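Local structure of prolyl-tRNA synthetase (6UYH) at residues T225-A228 / A233-G236; P202-T207 / K411-R416; H155-I160 / M279-G284; K192-E197 / W269-R274. The protein probably joins proline to its cognate tRNA in an ATP-dependent reaction, as a class II aminoacyl-tRNA synthetase, and here binds the inhibitor halofuginone together with an ATP analogue. One frame throughout, in Å; residues are numbered along the deposited sequence.

Contact 1: residues T225-A228 / A233-G236; sequences TFIA and AVQG. With ANP (phosphoaminophosphonic acid-adenylate ester), chain C.
Thr-225 and Val-234 face each other as an antiparallel hydrogen-bonded pair near the turn end of the beta hairpin made by strands 219-227 and 232-243, part of the class II synthetase core. Both backbone bonds of the pair are made: Thr-225 N gives to Val-234 O at 3.0 Å, and Val-234 N gives to Thr-225 O at 2.8 Å, the latter donor standing 46° out of the carbonyl plane. Val-234 O accepts a second hydrogen bond from the hydroxyl of the same threonine, OG1 to O 2.9 Å. The two donors come from opposite faces of the carbonyl plane, so one buried oxygen is gripped twice. A chi1 of 63° sets Thr-225 OG1 between its own N and carbonyl carbon, where it also lies against Val-234 CB at 3.3 Å. Thr-225 O has a further, weaker partner in the CA-H of Ala-233, which is paired with Phe-226 in the next, non-hydrogen-bonded position. Beside these polar links, Ile-227 CG1 rests on Val-234 CG2 at 3.8 Å, and helix 274-283 packs on both residues. One step along, Gln-235, whose CB points away from the partner strand, has its NE2 bonded to Glu-224 OE1. Its backbone carbonyl has two donors: Gln-235 O accepts from Arg-274 NH1 and, at 3.0 Å, from the ribose hydroxyl O2' of the ATP analogue.

Contact 2: residues P202-T207 / K411-R416; sequences PVIKGT and KEMNER
Pro-202 and Met-413 mark the nearest backbone approach, with CA atoms 7.9 Å apart, between an extended segment that runs into strand 204-207 and the last turn of helix 391-415. At that separation no hydrogen bond joins the two backbones, and the contact is made by side chains. Within the helical segment Glu-415 N is bonded to Lys-411 O, and Arg-416 N to Met-413 O at 2.9 Å.

Met-413 carries the whole apolar contact. Its CG lies anti to the backbone N (chi1 -180°) and the chain runs straight out from the helix until a bend at chi3 of 73° swings the methyl group aside. CE thereby comes down between Pro-202 CB, at 3.8 Å, and Ile-204 CG1, at 3.9 Å. The proline ring and the methionine lie alongside, pointing opposite ways, whereas the isoleucine chain runs obliquely to the thioether, its CD1 reaching Met-413 SD at 4.2 Å. Between the two, the CB of Val-203 points away from helix 391-415. On the helix side away from this contact, Lys-411 NZ forms a salt bridge with Glu-415 OE2 at 2.9 Å, approaching from above the carboxylate plane.

The contact thus joins the C-terminal end of helix 391-415 to the approach to strand 204-207, which pairs with strands 219-227 and 474-479. Phe-226 of strand 219-227 also touches Met-413, Leu-406 and Ala-409 of the same helix flank Pro-202, and Val-203 packs on Lys-192 and Tyr-195 of helix 177-198.

Contact 3: residues H155-I160 / M279-G284; sequences HAVPFI and MIMVHG. With ANP (phosphoaminophosphonic acid-adenylate ester), chain C.
The loop between strands 140-149 and 164-174 borders the adenine pocket of the ATP analogue, and its apolar side chains rest on helix 274-283. Met-281 reaches across from the helix: CG is anti to the carbonyl carbon (chi1 -72°) and the chain beyond it is fully extended, which carries the terminal methyl to the loop. There Met-281 CE lies 3.9 Å from Ile-160 CG1 and 4.1 Å from Val-157 CG1, crossing both branched chains at a slant. From the residue before, Ile-280 CD1 meets Phe-159 CE2 at 3.7 Å, the two side chains running at about a right angle. The loop is consistent with the motif 2 loop of class II synthetases, which links the motif's two antiparallel strands and contributes to ATP binding. A classic gamma turn centred on Phe-159 (phi 67°), closed by a weak bond from Ile-160 N to Pro-158 O at 2.7 Å, brings the carbonyls of Phe-159 and Ile-160 to the adenine. Ile-160 O stands 3.4 Å from C2 of the base, and Phe-159 O 3.5 Å from the same carbon. The Phe-159 ring is further held edge-to-face by Phe-47, while Tyr-26 of helix 22-32 touches both Phe-159 and Met-281.

Contact 4: residues K192-E197 / W269-R274; sequences KRVYEE and WGLSTR. With ANP (phosphoaminophosphonic acid-adenylate ester), chain C; HFG (7-bromo-6-chloro-3-{3-[(2R,3S)-3-hydroxypiperidin-2-yl]-2-oxopropyl}quinazolin-4(3H)-one), chain D.
Leu-271 fills the space between helix 177-198 and strand 261-272, sending one methyl to each of two helix residues. CD2 meets Val-194 CG1 at 4.1 Å, tip to tip, and CD1 lies 3.9 Å from Tyr-195 CE1, where the leucine and the tyrosine pass antiparallel. CG of the leucine lies anti to the backbone N (chi1 179°), and chi2 of 82° splits the methyls between Val-194 and Tyr-195. Beyond the ring, Tyr-195 OH is bonded to Gly-236 O, which ties the helix to strand 232-243, the neighbour of strand 261-272.

This buried apolar part contrasts with the outer side of the helix, where partly exposed Arg-193 grips Glu-197 side-on through NE and NH2. Arg-193 NH2 meets the syn lone pair of Glu-197 OE2 at 3.1 Å.

The far side of the strand faces the ligands. Ser-272 OG gives its proton to N3 of the adenine at 2.8 Å and accepts from Arg-274 N at 2.9 Å, a capping bond at the start of helix 274-283. The Arg-274 guanidinium carries the ribose C2' over one face and meets the gamma-phosphate oxygen O3G at its edge, through NH1 at 2.9 Å and NH2 at 2.8 Å. NE gives to Ile-160 O and NH1 also to Gln-235 O, so that bonds on several sides fix the guanidinium's rotation. Gly-270 lies against the piperidine ring of halofuginone.

Strand 261-272 lies between strands 164-174 and 232-243, and helix 177-198 covers its Leu-271 side, with Phe-61 of helix 49-67 touching Val-194.

Contacts 1, 3 and 4 all reach the ATP analogue, and their centres lie 10 to 14 Å apart. Contacts 1 and 4 meet on neighbouring strands, linked by Gly-236 O to Tyr-195 OH, 2.7 Å, and by Gln-235 O to Arg-274 NH1, 3.0 Å. The same arginine ties contact 4 to contact 3, NE to Ile-160 O being 2.9 Å. Contact 2 stands off the pocket, yet Ala-228 O and Arg-416 NH2, 2.7 Å apart, join it to contact 1, and Val-203 N lies 3.3 Å from Glu-196 OE2 of contact 4, a probable hydrogen bond. Contacts 2 and 3 do not touch; their centres are about 18 Å apart. Halofuginone is reached directly from contact 4, beside the nucleotide.

Contact 1: residues T225-A228 / A233-G236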
# COMPACT_ATOMS: atom_id res chain seq x y z
N THR A 225 3.46 -6.60 -24.44
CA THR A 225 4.62 -5.73 -24.60
C THR A 225 5.76 -6.55 -25.19
O THR A 225 5.69 -7.78 -25.25
CB THR A 225 5.05 -5.09 -23.28
OG1 THR A 225 5.46 -6.11 -22.36
CG2 THR A 225 3.90 -4.27 -22.64
N PHE A 226 6.81 -5.86 -25.63
CA PHE A 226 7.84 -6.50 -26.44
C PHE A 226 9.23 -6.06 -26.01
O PHE A 226 9.50 -4.86 -25.90
CB PHE A 226 7.64 -6.18 -27.92
CG PHE A 226 8.66 -6.81 -28.82
CD1 PHE A 226 8.74 -8.19 -28.96
CD2 PHE A 226 9.53 -6.01 -29.56
CE1 PHE A 226 9.68 -8.77 -29.83
CE2 PHE A 226 10.46 -6.59 -30.44
CZ PHE A 226 10.53 -7.97 -30.56
N ILE A 227 10.11 -7.03 -25.80
CA ILE A 227 11.50 -6.77 -25.44
C ILE A 227 12.35 -6.98 -26.69
O ILE A 227 12.63 -8.11 -27.08
CB ILE A 227 11.97 -7.65 -24.28
CG1 ILE A 227 10.95 -7.61 -23.13
CG2 ILE A 227 13.38 -7.22 -23.80
CD1 ILE A 227 10.60 -6.20 -22.62
N ALA A 228 12.79 -5.88 -27.31
CA ALA A 228 13.49 -5.97 -28.59
C ALA A 228 14.84 -6.67 -28.48
O ALA A 228 15.28 -7.32 -29.44
CB ALA A 228 13.68 -4.57 -29.19
N ALA A 233 8.12 -11.36 -26.03
CA ALA A 233 6.95 -10.65 -25.54
C ALA A 233 6.85 -10.82 -24.02
O ALA A 233 7.35 -11.78 -23.44
CB ALA A 233 5.69 -11.17 -26.22
N VAL A 234 6.19 -9.85 -23.39
CA VAL A 234 5.86 -9.92 -21.97
C VAL A 234 4.37 -9.62 -21.83
O VAL A 234 3.89 -8.57 -22.27
CB VAL A 234 6.69 -8.93 -21.13
CG1 VAL A 234 6.19 -8.91 -19.68
CG2 VAL A 234 8.16 -9.29 -21.18
N GLN A 235 3.64 -10.54 -21.20
CA GLN A 235 2.23 -10.32 -20.90
C GLN A 235 2.12 -9.24 -19.84
O GLN A 235 2.51 -9.44 -18.68
CB GLN A 235 1.59 -11.64 -20.45
CG GLN A 235 1.35 -12.64 -21.60
CD GLN A 235 2.64 -13.17 -22.25
OE1 GLN A 235 3.48 -13.78 -21.59
NE2 GLN A 235 2.79 -12.92 -23.55
N GLY A 236 1.61 -8.06 -20.23
CA GLY A 236 1.78 -6.88 -19.41
C GLY A 236 0.70 -6.59 -18.39
O GLY A 236 0.92 -5.76 -17.51
PG ANP C . 2.23 -15.67 -16.43
O1G ANP C . 2.31 -16.51 -17.62
O2G ANP C . 2.61 -16.56 -15.17
O3G ANP C . 3.26 -14.49 -16.66
PB ANP C . -0.47 -15.38 -15.17
O1B ANP C . -1.62 -15.98 -15.82
O2B ANP C . 0.07 -16.35 -14.07
N3B ANP C . 0.74 -15.02 -16.22
PA ANP C . -2.14 -13.48 -13.77
O1A ANP C . -3.28 -13.34 -14.70
O2A ANP C . -2.48 -14.42 -12.66
O3A ANP C . -0.84 -14.04 -14.49
O5' ANP C . -1.60 -12.11 -13.12
C5' ANP C . -1.95 -10.76 -13.49
C4' ANP C . -0.70 -10.10 -14.01
O4' ANP C . 0.34 -10.17 -13.00
C3' ANP C . -0.11 -10.81 -15.22
O3' ANP C . -0.73 -10.36 -16.41
C2' ANP C . 1.37 -10.43 -15.15
O2' ANP C . 1.60 -9.22 -15.86
C1' ANP C . 1.61 -10.27 -13.63
N9 ANP C . 2.33 -11.39 -13.03
C8 ANP C . 1.97 -12.71 -13.05
N7 ANP C . 2.80 -13.50 -12.42
C5 ANP C . 3.78 -12.64 -11.95
C6 ANP C . 4.95 -12.85 -11.20
N6 ANP C . 5.33 -14.04 -10.72
N1 ANP C . 5.72 -11.77 -10.92
C2 ANP C . 5.32 -10.57 -11.35
N3 ANP C . 4.23 -10.25 -12.04
C4 ANP C . 3.50 -11.33 -12.32

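Contact 2: residues P202-T207 / K411-R416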
# COMPACT_ATOMS: atom_id res chain seq x y z
N PRO A 202 5.04 0.83 -25.55
CA PRO A 202 3.89 0.57 -26.42
C PRO A 202 3.31 -0.82 -26.17
O PRO A 202 4.01 -1.74 -25.75
CB PRO A 202 4.49 0.66 -27.83
CG PRO A 202 5.90 0.17 -27.65
CD PRO A 202 6.32 0.70 -26.27
N VAL A 203 2.00 -0.95 -26.43
CA VAL A 203 1.30 -2.20 -26.15
C VAL A 203 0.49 -2.60 -27.37
O VAL A 203 0.20 -1.80 -28.26
CB VAL A 203 0.35 -2.11 -24.92
CG1 VAL A 203 1.07 -1.64 -23.67
CG2 VAL A 203 -0.85 -1.24 -25.23
N ILE A 204 0.11 -3.88 -27.38
CA ILE A 204 -0.84 -4.43 -28.34
C ILE A 204 -1.96 -5.08 -27.55
O ILE A 204 -1.71 -5.97 -26.73
CB ILE A 204 -0.20 -5.46 -29.28
CG1 ILE A 204 0.92 -4.82 -30.09
CG2 ILE A 204 -1.26 -6.03 -30.21
CD1 ILE A 204 1.76 -5.83 -30.84
N LYS A 205 -3.20 -4.64 -27.79
CA LYS A 205 -4.36 -5.22 -27.12
C LYS A 205 -4.83 -6.45 -27.88
O LYS A 205 -4.92 -6.44 -29.10
CB LYS A 205 -5.50 -4.21 -27.08
CG LYS A 205 -5.30 -3.02 -26.17
CD LYS A 205 -6.47 -2.06 -26.39
CE LYS A 205 -6.43 -0.88 -25.41
NZ LYS A 205 -7.55 0.06 -25.72
N GLY A 206 -5.20 -7.49 -27.15
CA GLY A 206 -5.73 -8.66 -27.81
C GLY A 206 -6.46 -9.54 -26.81
O GLY A 206 -6.46 -9.28 -25.61
N THR A 207 -7.09 -10.58 -27.33
CA THR A 207 -7.66 -11.62 -26.50
C THR A 207 -6.71 -12.81 -26.46
O THR A 207 -6.03 -13.11 -27.45
CB THR A 207 -9.03 -12.08 -27.02
OG1 THR A 207 -8.87 -12.55 -28.36
CG2 THR A 207 -10.00 -10.92 -27.04
N LYS A 411 8.27 2.11 -32.81
CA LYS A 411 8.86 1.84 -34.13
C LYS A 411 9.65 0.54 -34.12
O LYS A 411 9.53 -0.28 -35.04
CB LYS A 411 9.74 3.02 -34.55
CG LYS A 411 10.47 2.87 -35.87
CD LYS A 411 11.33 4.11 -36.11
CE LYS A 411 12.56 3.82 -36.94
NZ LYS A 411 12.20 3.40 -38.31
N GLU A 412 10.45 0.32 -33.07
CA GLU A 412 11.15 -0.95 -32.92
C GLU A 412 10.17 -2.12 -32.87
O GLU A 412 10.36 -3.13 -33.56
CB GLU A 412 12.02 -0.94 -31.67
CG GLU A 412 13.19 0.03 -31.69
CD GLU A 412 14.08 -0.10 -30.47
OE1 GLU A 412 14.06 -1.16 -29.82
OE2 GLU A 412 14.80 0.87 -30.14
N MET A 413 9.12 -2.00 -32.06
CA MET A 413 8.18 -3.11 -31.93
C MET A 413 7.52 -3.44 -33.27
O MET A 413 7.45 -4.61 -33.67
CB MET A 413 7.12 -2.78 -30.87
CG MET A 413 6.11 -3.93 -30.69
SD MET A 413 4.98 -3.66 -29.33
CE MET A 413 3.95 -2.38 -30.04
N ASN A 414 7.03 -2.41 -33.97
CA ASN A 414 6.29 -2.64 -35.21
C ASN A 414 7.19 -3.24 -36.29
O ASN A 414 6.74 -4.07 -37.09
CB ASN A 414 5.66 -1.34 -35.70
CG ASN A 414 4.43 -0.96 -34.91
OD1 ASN A 414 3.72 -1.83 -34.41
ND2 ASN A 414 4.16 0.34 -34.80
N GLU A 415 8.46 -2.81 -36.34
CA GLU A 415 9.42 -3.40 -37.27
C GLU A 415 9.66 -4.88 -36.99
O GLU A 415 10.14 -5.59 -37.88
CB GLU A 415 10.76 -2.66 -37.20
CG GLU A 415 10.77 -1.27 -37.82
CD GLU A 415 12.04 -0.49 -37.49
OE1 GLU A 415 12.76 -0.87 -36.53
OE2 GLU A 415 12.32 0.50 -38.19
N ARG A 416 9.35 -5.34 -35.78
CA ARG A 416 9.64 -6.71 -35.36
C ARG A 416 8.38 -7.56 -35.30
O ARG A 416 8.39 -8.62 -34.66
CB ARG A 416 10.35 -6.71 -34.00
CG ARG A 416 11.64 -5.91 -34.00
CD ARG A 416 12.79 -6.71 -34.55
NE ARG A 416 13.24 -7.71 -33.60
CZ ARG A 416 14.07 -7.44 -32.59
NH1 ARG A 416 14.52 -6.21 -32.41
NH2 ARG A 416 14.44 -8.41 -31.76

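Contact 3: residues H155-I160 / M279-G284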
# COMPACT_ATOMS: atom_id res chain seq x y z
N HIS A 155 12.27 -20.19 -13.63
CA HIS A 155 13.34 -19.36 -13.07
C HIS A 155 12.85 -17.95 -12.78
O HIS A 155 12.19 -17.32 -13.62
CB HIS A 155 14.50 -19.32 -14.07
CG HIS A 155 15.80 -18.86 -13.47
ND1 HIS A 155 16.15 -17.53 -13.38
CD2 HIS A 155 16.84 -19.56 -12.97
CE1 HIS A 155 17.34 -17.43 -12.83
NE2 HIS A 155 17.79 -18.64 -12.57
N ALA A 156 13.17 -17.44 -11.59
CA ALA A 156 12.74 -16.10 -11.23
C ALA A 156 13.49 -15.05 -12.04
O ALA A 156 14.63 -15.25 -12.46
CB ALA A 156 12.93 -15.86 -9.72
N VAL A 157 12.80 -13.94 -12.31
CA VAL A 157 13.36 -12.82 -13.05
C VAL A 157 13.00 -11.55 -12.29
O VAL A 157 11.81 -11.31 -12.04
CB VAL A 157 12.85 -12.74 -14.50
CG1 VAL A 157 13.43 -11.51 -15.22
CG2 VAL A 157 13.20 -14.02 -15.27
N PRO A 158 13.96 -10.74 -11.87
CA PRO A 158 13.61 -9.51 -11.14
C PRO A 158 12.52 -8.75 -11.87
O PRO A 158 12.56 -8.58 -13.09
CB PRO A 158 14.94 -8.73 -11.12
CG PRO A 158 15.99 -9.83 -11.11
CD PRO A 158 15.42 -10.90 -12.03
N PHE A 159 11.50 -8.34 -11.10
CA PHE A 159 10.28 -7.66 -11.54
C PHE A 159 9.38 -8.52 -12.41
O PHE A 159 8.18 -8.62 -12.13
CB PHE A 159 10.60 -6.35 -12.29
CG PHE A 159 11.40 -5.37 -11.49
CD1 PHE A 159 10.90 -4.84 -10.30
CD2 PHE A 159 12.65 -4.97 -11.92
CE1 PHE A 159 11.65 -3.93 -9.55
CE2 PHE A 159 13.40 -4.05 -11.19
CZ PHE A 159 12.89 -3.53 -10.00
N ILE A 160 9.92 -9.17 -13.46
CA ILE A 160 9.07 -9.86 -14.43
C ILE A 160 8.38 -11.07 -13.80
O ILE A 160 7.21 -11.36 -14.10
CB ILE A 160 9.88 -10.30 -15.66
CG1 ILE A 160 10.54 -9.09 -16.33
CG2 ILE A 160 8.98 -11.08 -16.63
CD1 ILE A 160 9.55 -8.12 -16.96
N MET A 279 9.55 -1.75 -18.29
CA MET A 279 10.07 -0.39 -18.44
C MET A 279 11.59 -0.39 -18.57
O MET A 279 12.16 0.25 -19.46
CB MET A 279 9.64 0.45 -17.23
CG MET A 279 10.08 1.92 -17.30
SD MET A 279 9.84 2.72 -15.69
CE MET A 279 11.16 1.99 -14.71
N ILE A 280 12.26 -1.14 -17.69
CA ILE A 280 13.72 -1.16 -17.68
C ILE A 280 14.27 -1.90 -18.90
O ILE A 280 15.20 -1.43 -19.56
CB ILE A 280 14.22 -1.79 -16.37
CG1 ILE A 280 13.78 -0.92 -15.18
CG2 ILE A 280 15.74 -2.00 -16.43
CD1 ILE A 280 14.06 -1.56 -13.83
N MET A 281 13.71 -3.08 -19.22
CA MET A 281 14.20 -3.83 -20.37
C MET A 281 14.00 -3.08 -21.67
O MET A 281 14.81 -3.21 -22.60
CB MET A 281 13.53 -5.21 -20.45
CG MET A 281 13.99 -6.17 -19.37
SD MET A 281 13.12 -7.76 -19.52
CE MET A 281 13.92 -8.67 -18.19
N VAL A 282 12.91 -2.31 -21.78
CA VAL A 282 12.66 -1.56 -23.02
C VAL A 282 13.60 -0.37 -23.13
O VAL A 282 14.25 -0.16 -24.16
CB VAL A 282 11.17 -1.14 -23.10
CG1 VAL A 282 10.96 -0.18 -24.27
CG2 VAL A 282 10.26 -2.36 -23.25
N HIS A 283 13.72 0.43 -22.06
CA HIS A 283 14.36 1.74 -22.16
C HIS A 283 15.80 1.81 -21.66
O HIS A 283 16.52 2.74 -22.04
CB HIS A 283 13.57 2.80 -21.37
CG HIS A 283 12.19 3.02 -21.87
ND1 HIS A 283 11.90 3.34 -23.17
CD2 HIS A 283 11.00 3.02 -21.21
CE1 HIS A 283 10.60 3.50 -23.31
NE2 HIS A 283 10.03 3.31 -22.13
N GLY A 284 16.24 0.88 -20.82
CA GLY A 284 17.61 0.95 -20.32
C GLY A 284 18.63 0.84 -21.43
O GLY A 284 18.38 0.28 -22.50
PG ANP C . 2.23 -15.67 -16.43
O1G ANP C . 2.31 -16.51 -17.62
O2G ANP C . 2.61 -16.56 -15.17
O3G ANP C . 3.26 -14.49 -16.66
PB ANP C . -0.47 -15.38 -15.17
O1B ANP C . -1.62 -15.98 -15.82
O2B ANP C . 0.07 -16.35 -14.07
N3B ANP C . 0.74 -15.02 -16.22
PA ANP C . -2.14 -13.48 -13.77
O1A ANP C . -3.28 -13.34 -14.70
O2A ANP C . -2.48 -14.42 -12.66
O3A ANP C . -0.84 -14.04 -14.49
O5' ANP C . -1.60 -12.11 -13.12
C5' ANP C . -1.95 -10.76 -13.49
C4' ANP C . -0.70 -10.10 -14.01
O4' ANP C . 0.34 -10.17 -13.00
C3' ANP C . -0.11 -10.81 -15.22
O3' ANP C . -0.73 -10.36 -16.41
C2' ANP C . 1.37 -10.43 -15.15
O2' ANP C . 1.60 -9.22 -15.86
C1' ANP C . 1.61 -10.27 -13.63
N9 ANP C . 2.33 -11.39 -13.03
C8 ANP C . 1.97 -12.71 -13.05
N7 ANP C . 2.80 -13.50 -12.42
C5 ANP C . 3.78 -12.64 -11.95
C6 ANP C . 4.95 -12.85 -11.20
N6 ANP C . 5.33 -14.04 -10.72
N1 ANP C . 5.72 -11.77 -10.92
C2 ANP C . 5.32 -10.57 -11.35
N3 ANP C . 4.23 -10.25 -12.04
C4 ANP C . 3.50 -11.33 -12.32

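Contact 4: residues K192-E197 / W269-R274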
# COMPACT_ATOMS: atom_id res chain seq x y z
N LYS A 192 -3.35 0.05 -21.01
CA LYS A 192 -2.62 0.66 -22.12
C LYS A 192 -2.11 2.04 -21.73
O LYS A 192 -0.96 2.40 -22.03
CB LYS A 192 -3.51 0.72 -23.36
CG LYS A 192 -2.94 1.51 -24.55
CD LYS A 192 -3.44 2.94 -24.52
CE LYS A 192 -3.42 3.60 -25.89
NZ LYS A 192 -4.11 4.91 -25.79
N ARG A 193 -2.94 2.84 -21.04
CA ARG A 193 -2.50 4.18 -20.66
C ARG A 193 -1.38 4.14 -19.62
O ARG A 193 -0.48 4.99 -19.66
CB ARG A 193 -3.69 4.99 -20.14
CG ARG A 193 -4.75 5.22 -21.21
CD ARG A 193 -5.87 6.10 -20.67
NE ARG A 193 -5.35 7.40 -20.26
CZ ARG A 193 -5.94 8.20 -19.38
NH1 ARG A 193 -7.09 7.83 -18.81
NH2 ARG A 193 -5.39 9.36 -19.07
N VAL A 194 -1.41 3.19 -18.68
CA VAL A 194 -0.29 3.07 -17.74
C VAL A 194 1.00 2.84 -18.51
O VAL A 194 2.00 3.55 -18.32
CB VAL A 194 -0.53 1.93 -16.73
CG1 VAL A 194 0.77 1.66 -15.93
CG2 VAL A 194 -1.69 2.28 -15.77
N TYR A 195 1.02 1.84 -19.39
CA TYR A 195 2.25 1.55 -20.11
C TYR A 195 2.67 2.72 -20.99
O TYR A 195 3.82 3.16 -20.95
CB TYR A 195 2.08 0.28 -20.94
CG TYR A 195 2.35 -0.96 -20.14
CD1 TYR A 195 1.31 -1.78 -19.69
CD2 TYR A 195 3.65 -1.31 -19.80
CE1 TYR A 195 1.57 -2.93 -18.95
CE2 TYR A 195 3.92 -2.44 -19.06
CZ TYR A 195 2.88 -3.25 -18.64
OH TYR A 195 3.18 -4.38 -17.91
N GLU A 196 1.73 3.28 -21.77
CA GLU A 196 2.13 4.26 -22.78
C GLU A 196 2.32 5.65 -22.18
O GLU A 196 3.33 6.31 -22.45
CB GLU A 196 1.11 4.28 -23.92
CG GLU A 196 1.11 2.94 -24.70
CD GLU A 196 0.64 3.04 -26.14
OE1 GLU A 196 0.27 4.14 -26.58
OE2 GLU A 196 0.66 2.00 -26.82
N GLU A 197 1.39 6.10 -21.33
CA GLU A 197 1.45 7.48 -20.83
C GLU A 197 2.38 7.63 -19.63
O GLU A 197 2.96 8.71 -19.45
CB GLU A 197 0.04 7.97 -20.47
CG GLU A 197 -0.88 8.12 -21.68
CD GLU A 197 -2.32 8.48 -21.31
OE1 GLU A 197 -3.22 8.22 -22.14
OE2 GLU A 197 -2.57 9.02 -20.20
N TRP A 269 -9.35 -8.26 -12.91
CA TRP A 269 -8.29 -7.66 -13.72
C TRP A 269 -7.13 -7.32 -12.80
O TRP A 269 -7.34 -6.94 -11.65
CB TRP A 269 -8.79 -6.40 -14.46
CG TRP A 269 -10.03 -5.71 -13.85
CD1 TRP A 269 -11.35 -6.02 -14.08
CD2 TRP A 269 -10.04 -4.58 -12.94
NE1 TRP A 269 -12.17 -5.16 -13.37
CE2 TRP A 269 -11.40 -4.28 -12.67
CE3 TRP A 269 -9.03 -3.80 -12.35
CZ2 TRP A 269 -11.77 -3.23 -11.82
CZ3 TRP A 269 -9.42 -2.75 -11.49
CH2 TRP A 269 -10.77 -2.48 -11.24
N GLY A 270 -5.91 -7.50 -13.30
CA GLY A 270 -4.73 -7.24 -12.47
C GLY A 270 -3.57 -6.71 -13.28
O GLY A 270 -3.39 -7.04 -14.45
N LEU A 271 -2.73 -5.93 -12.60
CA LEU A 271 -1.52 -5.30 -13.14
C LEU A 271 -0.49 -5.32 -12.02
O LEU A 271 -0.83 -4.98 -10.89
CB LEU A 271 -1.82 -3.86 -13.57
CG LEU A 271 -0.68 -3.02 -14.16
CD1 LEU A 271 -0.52 -3.34 -15.63
CD2 LEU A 271 -0.95 -1.53 -13.95
N SER A 272 0.76 -5.73 -12.31
CA SER A 272 1.75 -5.97 -11.26
C SER A 272 3.03 -5.16 -11.46
O SER A 272 3.20 -4.44 -12.45
CB SER A 272 2.14 -7.45 -11.21
OG SER A 272 3.08 -7.73 -12.24
N THR A 273 3.97 -5.34 -10.52
CA THR A 273 5.30 -4.76 -10.60
C THR A 273 6.13 -5.34 -11.75
O THR A 273 7.26 -4.88 -11.97
CB THR A 273 6.03 -4.93 -9.26
OG1 THR A 273 5.78 -6.23 -8.70
CG2 THR A 273 5.54 -3.84 -8.27
N ARG A 274 5.59 -6.31 -12.50
CA ARG A 274 6.18 -6.66 -13.79
C ARG A 274 6.35 -5.43 -14.67
O ARG A 274 7.31 -5.35 -15.45
CB ARG A 274 5.28 -7.72 -14.47
CG ARG A 274 5.58 -7.94 -15.95
CD ARG A 274 4.76 -9.13 -16.48
NE ARG A 274 5.15 -10.38 -15.85
CZ ARG A 274 4.65 -11.55 -16.18
NH1 ARG A 274 3.75 -11.64 -17.16
NH2 ARG A 274 5.07 -12.64 -15.53
PG ANP C . 2.23 -15.67 -16.43
O1G ANP C . 2.31 -16.51 -17.62
O2G ANP C . 2.61 -16.56 -15.17
O3G ANP C . 3.26 -14.49 -16.66
PB ANP C . -0.47 -15.38 -15.17
O1B ANP C . -1.62 -15.98 -15.82
O2B ANP C . 0.07 -16.35 -14.07
N3B ANP C . 0.74 -15.02 -16.22
PA ANP C . -2.14 -13.48 -13.77
O1A ANP C . -3.28 -13.34 -14.70
O2A ANP C . -2.48 -14.42 -12.66
O3A ANP C . -0.84 -14.04 -14.49
O5' ANP C . -1.60 -12.11 -13.12
C5' ANP C . -1.95 -10.76 -13.49
C4' ANP C . -0.70 -10.10 -14.01
O4' ANP C . 0.34 -10.17 -13.00
C3' ANP C . -0.11 -10.81 -15.22
O3' ANP C . -0.73 -10.36 -16.41
C2' ANP C . 1.37 -10.43 -15.15
O2' ANP C . 1.60 -9.22 -15.86
C1' ANP C . 1.61 -10.27 -13.63
N9 ANP C . 2.33 -11.39 -13.03
C8 ANP C . 1.97 -12.71 -13.05
N7 ANP C . 2.80 -13.50 -12.42
C5 ANP C . 3.78 -12.64 -11.95
C6 ANP C . 4.95 -12.85 -11.20
N6 ANP C . 5.33 -14.04 -10.72
N1 ANP C . 5.72 -11.77 -10.92
C2 ANP C . 5.32 -10.57 -11.35
N3 ANP C . 4.23 -10.25 -12.04
C4 ANP C . 3.50 -11.33 -12.32
O4' HFG D . -4.93 -14.82 -10.79
C21 HFG D . -5.48 -15.23 -11.80
C3' HFG D . -6.70 -14.55 -12.38
C2' HFG D . -6.84 -13.06 -12.06
N1' HFG D . -7.09 -12.80 -10.63
C6' HFG D . -7.38 -11.39 -10.37
C5' HFG D . -6.24 -10.49 -10.80
C4' HFG D . -5.89 -10.75 -12.26
C39 HFG D . -5.64 -12.23 -12.51
O7' HFG D . -5.40 -12.44 -13.91
C1' HFG D . -4.97 -16.48 -12.53
N3 HFG D . -4.18 -17.34 -11.65
C4 HFG D . -4.84 -18.01 -10.63
O11 HFG D . -6.05 -17.92 -10.50
C10 HFG D . -3.95 -18.77 -9.74
C5 HFG D . -4.48 -19.50 -8.68
C2 HFG D . -2.82 -17.41 -11.80
N1 HFG D . -2.01 -18.05 -11.03
C9 HFG D . -2.57 -18.73 -9.96
C8 HFG D . -1.72 -19.39 -9.07
C7 HFG D . -2.26 -20.09 -8.00
BR1 HFG D . -1.06 -20.88 -6.77
C6 HFG D . -3.62 -20.17 -7.83
CL1 HFG D . -4.31 -21.15 -6.57